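Local coordinates for protein Cow rumen GH26 endo-mannanase (Metagenome, PDB 6UEH) that probably hydrolyses internal beta-1,4-mannosidic linkages of mannans such as galactomannan, as an endo-mannanase of glycoside hydrolase family 26, at residues A[312-326]-A[362-374]. Residues are numbered along the deposited sequence; the frame is centred on the assembly and turned at random.
Sequences HEAEGNVNTDGSGAW and NLYAWSPDSIQWY. With ACT (acetate ion), chain D.
Glu315 lays its aliphatic stem over one face of the Trp373 indole: CB stands 3.5 Å from the centroid of the five-membered ring, 9° off its normal, a CH-pi contact. CG is anti to the backbone N (chi1 180°) and the chain continues extended, carrying the carboxylate past the ring, its plane 7° from the indole's. There OE2 accepts Asn319 N through its anti lone pair, while one water donates to OE1 and bridges to Tyr364 N and Ser370 O; a second donates to OE2. Trp373 NE1 donates to Asn319 O at 2.9 Å, the acceptor lying in the ring plane. Ala314 CB packs 3.6 Å from Trp373 CE3, its carbonyl carbon over the same face as Glu315. Replacing Trp373 by alanine is likely to leave Asn319 O without this donor and open a gap beneath the Glu315 stem. Trp366 NE1 donates a hydrogen bond to Gly316 O (2.8 Å), in the carbonyl plane; that oxygen sits 3.8 Å above the centre of the Tyr364 ring. Trp326 NE1 donates to Glu313 OE1 at 2.9 Å, and Tyr364 OH lies 3.3 Å from Trp326 CZ2. These loops follow TIM-barrel strands 306-309 and 357-362, and Glu313 OE2 lies near the carboxylates of Asp386 and Glu428, consistent with a glycosidase active-site cleft. With Asn319 N and two waters as settled donors, and Ser370 OG 3.0 Å from Glu315 OE1, the buried Glu315 carboxylate ties both loops together.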
# COMPACT_ATOMS: atom_id res chain seq x y z
N HIS A 312 -11.65 -5.07 1.14
CA HIS A 312 -10.41 -4.35 1.41
C HIS A 312 -9.80 -4.70 2.77
O HIS A 312 -10.46 -5.31 3.61
CB HIS A 312 -10.66 -2.84 1.31
CG HIS A 312 -11.53 -2.29 2.40
ND1 HIS A 312 -12.82 -2.73 2.62
CD2 HIS A 312 -11.30 -1.34 3.33
CE1 HIS A 312 -13.34 -2.08 3.63
NE2 HIS A 312 -12.44 -1.22 4.09
N GLU A 313 -8.55 -4.30 2.96
CA GLU A 313 -7.80 -4.53 4.20
C GLU A 313 -7.89 -5.99 4.66
O GLU A 313 -8.03 -6.27 5.85
CB GLU A 313 -8.31 -3.60 5.31
CG GLU A 313 -8.13 -2.12 5.00
CD GLU A 313 -8.55 -1.22 6.15
OE1 GLU A 313 -9.06 -1.75 7.16
OE2 GLU A 313 -8.37 0.01 6.05
N ALA A 314 -7.80 -6.90 3.70
CA ALA A 314 -8.10 -8.31 3.92
C ALA A 314 -7.26 -8.96 5.02
O ALA A 314 -7.80 -9.56 5.95
CB ALA A 314 -7.93 -9.08 2.63
N GLU A 315 -5.94 -8.86 4.91
CA GLU A 315 -5.06 -9.51 5.87
C GLU A 315 -5.22 -8.96 7.28
O GLU A 315 -5.19 -9.70 8.26
CB GLU A 315 -3.59 -9.39 5.44
CG GLU A 315 -2.63 -10.06 6.42
CD GLU A 315 -1.18 -9.96 6.01
OE1 GLU A 315 -0.89 -9.38 4.94
OE2 GLU A 315 -0.32 -10.47 6.76
N GLY A 316 -5.42 -7.64 7.38
CA GLY A 316 -5.43 -6.99 8.67
C GLY A 316 -4.04 -7.03 9.27
O GLY A 316 -3.07 -6.63 8.63
N ASN A 317 -3.94 -7.52 10.50
CA ASN A 317 -2.63 -7.72 11.12
C ASN A 317 -2.00 -9.01 10.62
O ASN A 317 -2.71 -9.92 10.19
CB ASN A 317 -2.75 -7.72 12.64
CG ASN A 317 -3.02 -6.34 13.20
OD1 ASN A 317 -2.34 -5.37 12.85
ND2 ASN A 317 -4.02 -6.23 14.07
N VAL A 318 -0.67 -9.09 10.67
CA VAL A 318 0.10 -10.14 10.01
C VAL A 318 -0.43 -11.56 10.28
O VAL A 318 -0.50 -12.01 11.43
CB VAL A 318 1.59 -10.08 10.41
CG1 VAL A 318 1.75 -9.98 11.93
CG2 VAL A 318 2.35 -11.27 9.85
N ASN A 319 -0.80 -12.24 9.20
CA ASN A 319 -1.31 -13.61 9.25
C ASN A 319 -1.58 -14.15 7.85
O ASN A 319 -1.57 -13.40 6.87
CB ASN A 319 -2.60 -13.70 10.07
CG ASN A 319 -3.82 -13.31 9.26
OD1 ASN A 319 -4.52 -14.17 8.72
ND2 ASN A 319 -4.07 -12.01 9.15
N THR A 320 -1.82 -15.45 7.76
CA THR A 320 -2.33 -16.05 6.53
C THR A 320 -3.48 -17.01 6.84
O THR A 320 -4.18 -17.46 5.94
CB THR A 320 -1.24 -16.82 5.75
OG1 THR A 320 -0.54 -17.70 6.65
CG2 THR A 320 -0.25 -15.85 5.11
N ASP A 321 -3.67 -17.30 8.12
CA ASP A 321 -4.68 -18.27 8.53
C ASP A 321 -6.00 -17.62 8.93
O ASP A 321 -6.97 -18.31 9.25
CB ASP A 321 -4.15 -19.13 9.68
CG ASP A 321 -3.91 -18.33 10.95
OD1 ASP A 321 -3.81 -17.09 10.88
OD2 ASP A 321 -3.80 -18.96 12.03
N GLY A 322 -6.04 -16.29 8.92
CA GLY A 322 -7.26 -15.55 9.21
C GLY A 322 -7.30 -14.94 10.60
O GLY A 322 -8.16 -14.11 10.89
N SER A 323 -6.36 -15.34 11.45
CA SER A 323 -6.36 -14.94 12.85
C SER A 323 -6.10 -13.45 13.08
O SER A 323 -6.39 -12.92 14.15
CB SER A 323 -5.32 -15.76 13.63
OG SER A 323 -4.03 -15.64 13.04
N GLY A 324 -5.56 -12.77 12.07
CA GLY A 324 -5.23 -11.36 12.21
C GLY A 324 -6.19 -10.42 11.50
O GLY A 324 -6.08 -9.20 11.62
N ALA A 325 -7.13 -10.99 10.75
CA ALA A 325 -8.07 -10.19 9.98
C ALA A 325 -9.08 -9.50 10.88
O ALA A 325 -9.45 -10.02 11.93
CB ALA A 325 -8.78 -11.06 8.96
N TRP A 326 -9.54 -8.32 10.47
CA TRP A 326 -10.57 -7.62 11.23
C TRP A 326 -11.87 -7.49 10.45
O TRP A 326 -12.89 -7.09 11.00
CB TRP A 326 -10.08 -6.24 11.69
CG TRP A 326 -9.46 -5.39 10.64
CD1 TRP A 326 -10.06 -4.88 9.52
CD2 TRP A 326 -8.10 -4.91 10.61
NE1 TRP A 326 -9.16 -4.13 8.80
CE2 TRP A 326 -7.96 -4.13 9.45
CE3 TRP A 326 -7.00 -5.07 11.46
CZ2 TRP A 326 -6.75 -3.51 9.11
CZ3 TRP A 326 -5.81 -4.46 11.12
CH2 TRP A 326 -5.69 -3.69 9.96
N ASN A 362 -6.33 -4.23 -1.74
CA ASN A 362 -5.39 -3.89 -0.69
C ASN A 362 -4.37 -5.00 -0.48
O ASN A 362 -4.69 -6.18 -0.59
CB ASN A 362 -6.12 -3.60 0.63
CG ASN A 362 -6.55 -2.15 0.76
OD1 ASN A 362 -7.74 -1.85 0.86
ND2 ASN A 362 -5.59 -1.24 0.76
N LEU A 363 -3.14 -4.60 -0.19
CA LEU A 363 -2.13 -5.53 0.30
C LEU A 363 -1.42 -4.87 1.46
O LEU A 363 -1.40 -3.64 1.57
CB LEU A 363 -1.13 -5.91 -0.80
CG LEU A 363 -1.61 -6.83 -1.93
CD1 LEU A 363 -0.54 -6.98 -2.99
CD2 LEU A 363 -2.00 -8.19 -1.38
N TYR A 364 -0.87 -5.68 2.35
CA TYR A 364 0.00 -5.16 3.40
C TYR A 364 1.43 -5.62 3.14
O TYR A 364 1.68 -6.39 2.22
CB TYR A 364 -0.49 -5.60 4.78
CG TYR A 364 -1.73 -4.85 5.21
CD1 TYR A 364 -1.62 -3.62 5.87
CD2 TYR A 364 -3.00 -5.34 4.95
CE1 TYR A 364 -2.75 -2.93 6.26
CE2 TYR A 364 -4.13 -4.65 5.34
CZ TYR A 364 -4.00 -3.44 6.00
OH TYR A 364 -5.12 -2.75 6.39
N ALA A 365 2.36 -5.14 3.95
CA ALA A 365 3.77 -5.46 3.75
C ALA A 365 4.42 -5.95 5.04
O ALA A 365 5.61 -5.72 5.26
CB ALA A 365 4.51 -4.26 3.20
N TRP A 366 3.64 -6.62 5.88
CA TRP A 366 4.14 -7.10 7.16
C TRP A 366 5.27 -8.11 6.99
O TRP A 366 6.27 -8.07 7.71
CB TRP A 366 3.01 -7.75 7.98
CG TRP A 366 1.78 -6.91 8.12
CD1 TRP A 366 0.50 -7.27 7.79
CD2 TRP A 366 1.70 -5.58 8.64
NE1 TRP A 366 -0.37 -6.25 8.07
CE2 TRP A 366 0.34 -5.19 8.59
CE3 TRP A 366 2.64 -4.67 9.15
CZ2 TRP A 366 -0.10 -3.95 9.03
CZ3 TRP A 366 2.20 -3.43 9.57
CH2 TRP A 366 0.84 -3.08 9.51
N SER A 367 5.11 -9.01 6.03
CA SER A 367 6.06 -10.08 5.79
C SER A 367 5.95 -10.53 4.34
O SER A 367 5.03 -10.10 3.64
CB SER A 367 5.79 -11.25 6.75
OG SER A 367 4.62 -11.95 6.38
N PRO A 368 6.88 -11.37 3.86
CA PRO A 368 6.73 -11.91 2.51
C PRO A 368 5.41 -12.65 2.29
O PRO A 368 4.90 -12.66 1.18
CB PRO A 368 7.92 -12.87 2.39
CG PRO A 368 8.95 -12.28 3.27
CD PRO A 368 8.21 -11.68 4.43
N ASP A 369 4.87 -13.25 3.35
CA ASP A 369 3.62 -14.00 3.25
C ASP A 369 2.40 -13.11 2.99
O ASP A 369 1.32 -13.61 2.68
CB ASP A 369 3.38 -14.82 4.53
CG ASP A 369 4.30 -16.03 4.63
OD1 ASP A 369 4.87 -16.43 3.59
OD2 ASP A 369 4.44 -16.58 5.74
N SER A 370 2.58 -11.80 3.12
CA SER A 370 1.50 -10.86 2.85
C SER A 370 1.04 -10.94 1.40
O SER A 370 -0.08 -10.53 1.08
CB SER A 370 1.94 -9.43 3.18
OG SER A 370 2.09 -9.26 4.58
N ILE A 371 1.89 -11.48 0.53
CA ILE A 371 1.57 -11.59 -0.88
C ILE A 371 0.56 -12.72 -1.15
O ILE A 371 -0.00 -12.81 -2.24
CB ILE A 371 2.84 -11.85 -1.72
CG1 ILE A 371 2.62 -11.41 -3.18
CG2 ILE A 371 3.27 -13.31 -1.63
CD1 ILE A 371 3.83 -11.64 -4.06
N GLN A 372 0.33 -13.56 -0.15
CA GLN A 372 -0.63 -14.65 -0.29
C GLN A 372 -2.06 -14.13 -0.34
O GLN A 372 -2.98 -14.88 -0.67
CB GLN A 372 -0.47 -15.66 0.85
CG GLN A 372 0.88 -16.35 0.87
CD GLN A 372 0.93 -17.50 1.86
OE1 GLN A 372 -0.10 -18.09 2.19
NE2 GLN A 372 2.12 -17.83 2.33
N TRP A 373 -2.24 -12.86 -0.03
CA TRP A 373 -3.56 -12.22 -0.09
C TRP A 373 -3.79 -11.53 -1.43
O TRP A 373 -4.80 -10.86 -1.63
CB TRP A 373 -3.72 -11.22 1.05
CG TRP A 373 -3.65 -11.83 2.41
CD1 TRP A 373 -2.52 -12.14 3.11
CD2 TRP A 373 -4.76 -12.21 3.24
NE1 TRP A 373 -2.86 -12.69 4.33
CE2 TRP A 373 -4.22 -12.75 4.43
CE3 TRP A 373 -6.15 -12.15 3.09
CZ2 TRP A 373 -5.03 -13.22 5.46
CZ3 TRP A 373 -6.95 -12.61 4.12
CH2 TRP A 373 -6.39 -13.14 5.29
N TYR A 374 -2.84 -11.70 -2.35
CA TYR A 374 -2.95 -11.12 -3.69
C TYR A 374 -3.66 -12.09 -4.63
O TYR A 374 -3.29 -13.26 -4.73
CB TYR A 374 -1.56 -10.76 -4.23
CG TYR A 374 -1.54 -10.17 -5.62
CD1 TYR A 374 -2.33 -9.07 -5.94
CD2 TYR A 374 -0.71 -10.70 -6.61
CE1 TYR A 374 -2.30 -8.53 -7.21
CE2 TYR A 374 -0.68 -10.16 -7.88
CZ TYR A 374 -1.48 -9.07 -8.18
OH TYR A 374 -1.44 -8.53 -9.44
C ACT D . -12.20 1.46 6.91
O ACT D . -13.02 0.75 7.52
OXT ACT D . -12.00 1.16 5.71
CH3 ACT D . -11.48 2.60 7.57
O HOH W 1 -7.80 -6.56 0.63
O HOH W 2 -1.65 -8.55 2.49
O HOH W 3 1.58 -12.08 6.34
O HOH W 4 2.13 -16.94 7.07